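PDB 4ACK: TSSL from Francisella novicida, which probably serves, through this cytoplasmic domain, as a DotU-family component of the membrane-bound part of the type VI secretion system, a virulence-associated protein export machine. Local coordinates for residues Glu8-Ile13 against Tyr121-Leu126; Glu29-His34 against Ser82-Ser87; Phe44-Leu49 against Leu91-Arg96. All coordinates share one frame; numbering follows the deposited sequence.

Contact 1: Glu8-Ile13 against Tyr121-Leu126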
# COMPACT_ATOMS: atom_id res chain seq x y z
N GLU A 8 -10.12 6.32 -6.07
CA GLU A 8 -9.45 6.77 -7.30
C GLU A 8 -8.04 7.18 -6.98
O GLU A 8 -7.13 6.91 -7.72
CB GLU A 8 -10.20 7.97 -7.96
CG GLU A 8 -11.41 7.60 -8.86
CD GLU A 8 -11.96 8.85 -9.66
OE1 GLU A 8 -11.85 10.01 -9.16
OE2 GLU A 8 -12.50 8.65 -10.78
N ILE A 9 -7.85 7.91 -5.92
CA ILE A 9 -6.49 8.23 -5.59
C ILE A 9 -5.61 6.94 -5.37
O ILE A 9 -4.47 6.88 -5.82
CB ILE A 9 -6.45 9.12 -4.41
CG1 ILE A 9 -7.12 10.46 -4.75
CG2 ILE A 9 -5.01 9.30 -3.95
CD1 ILE A 9 -7.10 11.47 -3.58
N ILE A 10 -6.14 5.93 -4.69
CA ILE A 10 -5.38 4.70 -4.38
C ILE A 10 -5.01 3.99 -5.72
O ILE A 10 -3.86 3.63 -5.93
CB ILE A 10 -6.20 3.79 -3.42
CG1 ILE A 10 -6.28 4.46 -2.02
CG2 ILE A 10 -5.68 2.33 -3.43
CD1 ILE A 10 -7.48 3.90 -1.16
N LEU A 11 -5.99 3.85 -6.63
CA LEU A 11 -5.76 3.43 -8.03
C LEU A 11 -4.73 4.25 -8.76
O LEU A 11 -3.88 3.70 -9.44
CB LEU A 11 -7.06 3.43 -8.82
CG LEU A 11 -8.05 2.40 -8.29
CD1 LEU A 11 -9.38 2.47 -9.08
CD2 LEU A 11 -7.45 1.00 -8.35
N ASP A 12 -4.75 5.55 -8.57
CA ASP A 12 -3.77 6.37 -9.24
C ASP A 12 -2.32 6.06 -8.78
O ASP A 12 -1.41 5.91 -9.63
CB ASP A 12 -4.08 7.87 -9.14
CG ASP A 12 -3.43 8.67 -10.25
OD1 ASP A 12 -3.40 8.19 -11.41
OD2 ASP A 12 -2.94 9.79 -9.97
N ILE A 13 -2.14 5.98 -7.47
CA ILE A 13 -0.88 5.55 -6.87
C ILE A 13 -0.50 4.17 -7.35
O ILE A 13 0.62 3.94 -7.74
CB ILE A 13 -0.94 5.62 -5.34
CG1 ILE A 13 -0.99 7.10 -4.94
CG2 ILE A 13 0.27 4.92 -4.73
CD1 ILE A 13 -1.64 7.39 -3.56
N TYR A 121 -10.95 -2.89 3.66
CA TYR A 121 -10.88 -4.17 2.97
C TYR A 121 -10.51 -4.09 1.46
O TYR A 121 -9.90 -5.06 0.91
CB TYR A 121 -12.20 -4.93 3.15
CG TYR A 121 -12.60 -5.01 4.63
CD1 TYR A 121 -13.33 -3.98 5.23
CD2 TYR A 121 -12.21 -6.09 5.44
CE1 TYR A 121 -13.71 -4.03 6.63
CE2 TYR A 121 -12.56 -6.15 6.84
CZ TYR A 121 -13.31 -5.11 7.42
OH TYR A 121 -13.62 -5.13 8.81
N GLN A 122 -10.97 -3.01 0.79
CA GLN A 122 -10.76 -2.82 -0.64
C GLN A 122 -9.32 -2.44 -0.86
O GLN A 122 -8.72 -2.82 -1.84
CB GLN A 122 -11.65 -1.66 -1.21
CG GLN A 122 -13.17 -1.95 -1.12
CD GLN A 122 -14.06 -0.77 -1.59
OE1 GLN A 122 -13.96 0.37 -1.10
NE2 GLN A 122 -14.96 -1.06 -2.55
N THR A 123 -8.79 -1.62 0.02
CA THR A 123 -7.41 -1.26 -0.08
C THR A 123 -6.49 -2.50 0.08
O THR A 123 -5.56 -2.68 -0.73
CB THR A 123 -7.09 -0.18 0.90
OG1 THR A 123 -7.94 0.94 0.59
CG2 THR A 123 -5.64 0.21 0.77
N ILE A 124 -6.79 -3.38 1.06
CA ILE A 124 -6.00 -4.61 1.23
C ILE A 124 -6.19 -5.50 0.00
O ILE A 124 -5.23 -5.99 -0.54
CB ILE A 124 -6.35 -5.43 2.51
CG1 ILE A 124 -6.16 -4.60 3.78
CG2 ILE A 124 -5.49 -6.74 2.57
CD1 ILE A 124 -4.79 -4.06 3.99
N SER A 125 -7.43 -5.72 -0.40
CA SER A 125 -7.74 -6.55 -1.59
C SER A 125 -6.92 -6.06 -2.82
O SER A 125 -6.26 -6.85 -3.51
CB SER A 125 -9.23 -6.45 -1.92
OG SER A 125 -9.55 -7.39 -2.91
N LEU A 126 -6.91 -4.75 -3.02
CA LEU A 126 -6.18 -4.19 -4.14
C LEU A 126 -4.69 -4.47 -4.09
O LEU A 126 -4.15 -4.96 -5.07
CB LEU A 126 -6.40 -2.65 -4.29
CG LEU A 126 -7.83 -2.28 -4.82
CD1 LEU A 126 -8.14 -0.82 -4.57
CD2 LEU A 126 -8.04 -2.59 -6.30
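Ile10 of helix 4-20 reaches across to Thr123 and Leu126 of helix 118-129 and contributes the largest single share of the contact. Its CB leaves the backbone toward the partner helix and forks there. One branch, the methyl CG2, stands anti to the backbone N and approaches Leu126, with Ile10 CG2 4.2 Å from Leu126 CD1. The other branch starts at CG1, which a chi1 of -69° places beside the backbone N; this methylene turns to Leu45 of helix 30-52 instead. Beyond it the terminal methyl returns to helix 118-129, and Ile10 CD1 lies 3.5 Å from Thr123 OG1, the two side chains crossing at about a right angle. The touch is van der Waals contact of a methyl with an oxygen. The Thr123 hydroxyl hydrogen-bonds to the carbonyl O of Ile119, one turn earlier, so a buried polar group is satisfied inside its own helix and its flank can take an apolar neighbour.

The two helices are non-consecutive members of the all-helical DotU domain. Their short segments run nearly parallel, 17° apart, but with axes no closer than 11.3 Å. Only side-chain ends bridge such a distance, and the buried surface amounts to 160 Å². Helix 55-79 lies under both partners, with Ile61 against Thr123 and Leu65 and Val69 against Ile13.

Leu126 divides its two methyls between neighbours on helix 4-20. While CD1 faces Ile10, CD2 serves the more exposed Leu11: Leu126 CD2 and Leu11 CD2 are 4.2 Å apart, again with side chains crossing roughly perpendicularly.

Contact 2: Glu29-His34 against Ser82-Ser87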
# COMPACT_ATOMS: atom_id res chain seq x y z
N GLU A 29 15.88 10.90 -12.04
CA GLU A 29 15.18 12.16 -12.08
C GLU A 29 13.71 11.88 -12.40
O GLU A 29 12.82 12.61 -11.95
CB GLU A 29 15.84 13.15 -13.05
CG GLU A 29 15.06 14.46 -13.26
CD GLU A 29 15.57 15.63 -12.42
OE1 GLU A 29 15.89 15.45 -11.23
OE2 GLU A 29 15.63 16.75 -12.98
N LYS A 30 13.47 10.82 -13.17
CA LYS A 30 12.13 10.35 -13.42
C LYS A 30 11.52 9.83 -12.09
O LYS A 30 10.62 10.46 -11.53
CB LYS A 30 12.16 9.28 -14.52
CG LYS A 30 12.68 9.80 -15.88
CD LYS A 30 13.11 8.70 -16.80
CE LYS A 30 12.48 8.86 -18.17
NZ LYS A 30 12.41 7.53 -18.87
N ILE A 31 12.05 8.71 -11.58
CA ILE A 31 11.73 8.21 -10.23
C ILE A 31 11.40 9.32 -9.22
O ILE A 31 10.40 9.22 -8.52
CB ILE A 31 12.82 7.26 -9.66
CG1 ILE A 31 12.43 5.79 -9.86
CG2 ILE A 31 13.05 7.51 -8.16
CD1 ILE A 31 12.32 5.34 -11.29
N SER A 32 12.22 10.37 -9.15
CA SER A 32 12.03 11.46 -8.18
C SER A 32 10.75 12.28 -8.45
O SER A 32 10.07 12.75 -7.51
CB SER A 32 13.23 12.38 -8.15
OG SER A 32 12.91 13.65 -7.61
N TYR A 33 10.41 12.41 -9.73
CA TYR A 33 9.24 13.18 -10.10
C TYR A 33 7.98 12.38 -9.77
O TYR A 33 7.03 12.95 -9.26
CB TYR A 33 9.28 13.60 -11.57
CG TYR A 33 7.92 13.78 -12.19
CD1 TYR A 33 7.26 15.00 -12.11
CD2 TYR A 33 7.29 12.72 -12.86
CE1 TYR A 33 6.00 15.18 -12.68
CE2 TYR A 33 6.02 12.89 -13.42
CZ TYR A 33 5.40 14.13 -13.33
OH TYR A 33 4.18 14.35 -13.86
N HIS A 34 7.99 11.09 -10.06
CA HIS A 34 6.87 10.23 -9.78
C HIS A 34 6.61 9.96 -8.28
O HIS A 34 5.47 9.94 -7.83
CB HIS A 34 7.12 8.93 -10.46
CG HIS A 34 6.77 8.96 -11.91
ND1 HIS A 34 7.71 8.77 -12.91
CD2 HIS A 34 5.57 9.11 -12.53
CE1 HIS A 34 7.09 8.81 -14.09
NE2 HIS A 34 5.80 9.02 -13.88
N SER A 82 20.39 0.05 -13.62
CA SER A 82 20.74 1.32 -12.98
C SER A 82 20.62 1.36 -11.44
O SER A 82 20.05 0.48 -10.79
CB SER A 82 20.06 2.53 -13.66
OG SER A 82 18.65 2.42 -13.74
N ASN A 83 21.22 2.40 -10.87
CA ASN A 83 21.18 2.65 -9.44
C ASN A 83 19.88 3.34 -9.07
O ASN A 83 19.58 4.44 -9.56
CB ASN A 83 22.38 3.53 -9.05
CG ASN A 83 22.43 3.81 -7.58
OD1 ASN A 83 22.17 2.93 -6.76
ND2 ASN A 83 22.78 5.04 -7.22
N ILE A 84 19.06 2.68 -8.25
CA ILE A 84 17.77 3.25 -7.84
C ILE A 84 17.88 3.75 -6.40
O ILE A 84 18.45 3.09 -5.53
CB ILE A 84 16.55 2.26 -8.02
CG1 ILE A 84 16.47 1.67 -9.45
CG2 ILE A 84 15.22 2.92 -7.58
CD1 ILE A 84 15.69 2.49 -10.47
N SER A 85 17.36 4.94 -6.19
CA SER A 85 17.43 5.59 -4.91
C SER A 85 15.96 5.76 -4.48
O SER A 85 15.11 6.21 -5.29
CB SER A 85 18.15 6.92 -5.09
OG SER A 85 18.56 7.45 -3.85
N TRP A 86 15.65 5.37 -3.24
CA TRP A 86 14.27 5.31 -2.72
C TRP A 86 14.22 5.29 -1.24
O TRP A 86 14.44 4.24 -0.63
CB TRP A 86 13.54 4.06 -3.19
CG TRP A 86 12.06 4.10 -2.90
CD1 TRP A 86 11.38 3.43 -1.90
CD2 TRP A 86 11.08 4.85 -3.62
NE1 TRP A 86 10.02 3.72 -1.97
CE2 TRP A 86 9.81 4.59 -3.01
CE3 TRP A 86 11.15 5.73 -4.72
CZ2 TRP A 86 8.62 5.17 -3.47
CZ3 TRP A 86 9.95 6.31 -5.18
CH2 TRP A 86 8.70 6.01 -4.55
N SER A 87 13.97 6.45 -0.65
CA SER A 87 13.70 6.50 0.77
C SER A 87 12.22 6.01 1.05
O SER A 87 11.28 6.40 0.33
CB SER A 87 13.95 7.91 1.25
OG SER A 87 14.30 7.86 2.63
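At the N-terminal turn of helix 30-52, Ile31 packs against Ile84, Ser85 and Trp86 in the connection that leads from helix 55-79 to helix 89-94. This connection is extended, and its side chains alternate: Ile84 and Trp86 point into the protein, whereas Ser85 between them is turned to the opposite, exposed side and offers its backbone.

Ile31 is the one residue of its segment that makes these contacts, and it uses both branches. Its CG2 methyl sits 3.8 Å from Ser85 O, a van der Waals approach to the carbonyl. The same methyl meets the indole at its edge, near the ring plane, with Ile31 CG2 4.3 Å from Trp86 CE3. The longer branch bends at chi2 (64°) and ends beside the other isoleucine, where Ile31 CD1 and Ile84 CD1 are 4.5 Å apart, a looser touch.

The indole is held from elsewhere. Trp86 NE1 hydrogen-bonds to Asp70 OD1 on helix 55-79, and Arg35 makes a cation-pi interaction with the ring; together they hold the indole that turns its edge to Ile31. Ile20 of helix 4-20 also touches Ile31. Within the first turn, Lys30 O accepts from both Tyr33 N (2.7 Å) and His34 N (3.1 Å), a bifurcated bond that mixes 3-10 and alpha-helical spacing. With 151 Å² buried and no polar bond between the segments, the inward residues of an extended connection, alternating with an outward serine, pack on the first turn of a helix in this all-helical domain.

Contact 3: Phe44-Leu49 against Leu91-Arg96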
# COMPACT_ATOMS: atom_id res chain seq x y z
N PHE A 44 -3.49 14.48 -0.31
CA PHE A 44 -4.91 14.55 -0.62
C PHE A 44 -5.68 13.32 -0.09
O PHE A 44 -6.84 13.43 0.33
CB PHE A 44 -5.16 14.69 -2.16
CG PHE A 44 -4.77 16.07 -2.78
CD1 PHE A 44 -5.55 17.22 -2.55
CD2 PHE A 44 -3.66 16.19 -3.66
CE1 PHE A 44 -5.20 18.49 -3.14
CE2 PHE A 44 -3.30 17.44 -4.25
CZ PHE A 44 -4.08 18.59 -3.99
N LEU A 45 -5.09 12.13 -0.18
CA LEU A 45 -5.73 10.93 0.36
C LEU A 45 -5.88 11.14 1.88
O LEU A 45 -6.94 11.00 2.37
CB LEU A 45 -4.98 9.63 0.05
CG LEU A 45 -5.60 8.28 0.52
CD1 LEU A 45 -7.14 8.03 0.11
CD2 LEU A 45 -4.69 7.09 0.03
N GLN A 46 -4.84 11.48 2.60
CA GLN A 46 -4.99 11.63 4.00
C GLN A 46 -6.02 12.73 4.34
O GLN A 46 -7.01 12.47 4.99
CB GLN A 46 -3.65 11.92 4.63
CG GLN A 46 -2.71 10.67 4.66
CD GLN A 46 -1.38 11.03 5.30
OE1 GLN A 46 -0.82 12.07 4.99
NE2 GLN A 46 -0.90 10.20 6.25
N GLU A 47 -5.80 13.93 3.85
CA GLU A 47 -6.73 15.01 4.10
C GLU A 47 -8.20 14.57 3.88
O GLU A 47 -9.07 14.80 4.71
CB GLU A 47 -6.36 16.24 3.24
CG GLU A 47 -7.56 17.15 2.93
CD GLU A 47 -7.19 18.40 2.16
OE1 GLU A 47 -6.70 19.36 2.81
OE2 GLU A 47 -7.40 18.41 0.92
N GLU A 48 -8.46 13.87 2.80
CA GLU A 48 -9.84 13.47 2.51
C GLU A 48 -10.34 12.42 3.49
O GLU A 48 -11.45 12.55 4.06
CB GLU A 48 -9.96 12.99 1.07
CG GLU A 48 -11.31 12.89 0.54
CD GLU A 48 -11.95 14.28 0.14
OE1 GLU A 48 -11.25 15.35 0.18
OE2 GLU A 48 -13.14 14.25 -0.21
N LEU A 49 -9.52 11.39 3.76
CA LEU A 49 -9.98 10.35 4.75
C LEU A 49 -10.17 10.92 6.13
O LEU A 49 -11.08 10.53 6.81
CB LEU A 49 -9.01 9.19 4.87
CG LEU A 49 -8.92 8.38 3.59
CD1 LEU A 49 -7.67 7.45 3.78
CD2 LEU A 49 -10.22 7.64 3.38
N LEU A 91 8.06 4.94 6.09
CA LEU A 91 8.85 5.53 7.16
C LEU A 91 8.64 7.06 7.30
O LEU A 91 8.51 7.58 8.41
CB LEU A 91 10.34 5.23 6.94
CG LEU A 91 11.34 5.55 8.05
CD1 LEU A 91 10.95 5.00 9.44
CD2 LEU A 91 12.74 5.02 7.66
N GLU A 92 8.64 7.78 6.17
CA GLU A 92 8.38 9.23 6.16
C GLU A 92 7.01 9.56 6.81
O GLU A 92 6.89 10.51 7.57
CB GLU A 92 8.40 9.71 4.72
CG GLU A 92 8.61 11.18 4.54
CD GLU A 92 8.34 11.64 3.12
OE1 GLU A 92 8.92 11.04 2.17
OE2 GLU A 92 7.55 12.61 2.95
N TYR A 93 6.00 8.75 6.51
CA TYR A 93 4.63 9.05 6.88
C TYR A 93 4.14 8.49 8.21
O TYR A 93 3.23 9.07 8.81
CB TYR A 93 3.70 8.58 5.78
CG TYR A 93 3.72 9.54 4.64
CD1 TYR A 93 3.02 10.75 4.71
CD2 TYR A 93 4.48 9.27 3.51
CE1 TYR A 93 3.05 11.65 3.66
CE2 TYR A 93 4.51 10.17 2.45
CZ TYR A 93 3.81 11.35 2.54
OH TYR A 93 3.85 12.22 1.48
N TYR A 94 4.73 7.36 8.63
CA TYR A 94 4.19 6.56 9.71
C TYR A 94 5.26 6.05 10.67
O TYR A 94 5.00 5.27 11.58
CB TYR A 94 3.34 5.42 9.15
CG TYR A 94 1.99 5.92 8.74
CD1 TYR A 94 1.10 6.47 9.69
CD2 TYR A 94 1.62 5.93 7.40
CE1 TYR A 94 -0.15 6.99 9.31
CE2 TYR A 94 0.40 6.42 7.00
CZ TYR A 94 -0.49 6.95 7.95
OH TYR A 94 -1.70 7.44 7.52
N ASP A 95 6.47 6.51 10.40
CA ASP A 95 7.58 6.35 11.29
C ASP A 95 7.89 4.90 11.60
O ASP A 95 8.31 4.59 12.71
CB ASP A 95 7.36 7.12 12.60
CG ASP A 95 8.63 7.80 13.07
OD1 ASP A 95 9.01 8.82 12.42
OD2 ASP A 95 9.27 7.31 14.04
N ARG A 96 7.66 4.01 10.65
CA ARG A 96 8.04 2.62 10.85
C ARG A 96 8.39 2.02 9.51
O ARG A 96 8.06 2.59 8.45
CB ARG A 96 6.96 1.83 11.59
CG ARG A 96 5.64 1.69 10.83
CD ARG A 96 4.54 1.22 11.77
NE ARG A 96 4.82 -0.11 12.28
CZ ARG A 96 4.17 -0.69 13.28
NH1 ARG A 96 3.21 -0.07 13.92
NH2 ARG A 96 4.51 -1.91 13.63
O HOH W 1 1.28 10.70 7.85
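Gln46, in the C-terminal half of helix 30-52, meets Tyr93 and Tyr94 at the C-terminal end of the short helix 89-94, where the chain leaves helical geometry at Asp95 with positive phi. The contact thus joins two helices of the all-helical DotU domain. The backbones stay well apart, with 10.4 Å between Gln46 CA and Tyr93 CA, and the glutamine spans the interval. Its chain is extended beyond CG, with CD anti to CA (chi2 180°), which carries the amide outward to the two tyrosines.

The close part of the contact is polar. Gln46 NE2 donates to Tyr94 OH over 3.1 Å, with an N-H...O angle of 155°, and the phenolic oxygen lies almost exactly in the amide plane. The two side chains arrive from opposite directions, and the amide stands nearly upright to the Tyr94 ring, the planes 81° apart. Because NE2 also donates to an ordered water, two bonds fix the rotation of the amide.

The other end of the amide is held more loosely. Gln46 OE1 comes obliquely to the Tyr93 ring, 4.1 Å from Tyr93 CD1, a loose approach with no hydrogen bond. That ring has its own supports, touching Leu66 of helix 55-79 as well as Arg39 and Ile42 of helix 30-52. All three contact residues are partly exposed, and this is a surface junction of only 115 Å², in contrast to the inward side of helix 30-52, where the buried Leu45 and Leu49 pack on helix 4-20.

Solvent completes the junction. The water lies over one face of the Tyr94 ring, offset toward its rim, and in the plane of the Tyr93 ring at its edge; it accepts from Gln46 NE2 at 2.7 Å and donates to Tyr93 O at 2.7 Å.

How the contacts relate
Helix 30-52 connects the three contacts. Its start enters contact 2 and its C-terminal half contact 3, whose centres lie 20 Å apart, while its inward side meets the helix that supplies residues 8-13. Contacts 1 and 3, with centres 14 Å apart, therefore touch directly: Ile9 CD1 packs 4.0 Å from Phe44 CB, beside the Ile10-Leu45 pair. Contact 2 is more remote, 23 Å from contact 1 between centres and about 8 Å between nearest atoms. In sequence both others are nested within the long loop closed by contact 1, and the segments of contacts 2 and 3 alternate along the chain, in the order 29-34, 44-49, 82-87, 91-96.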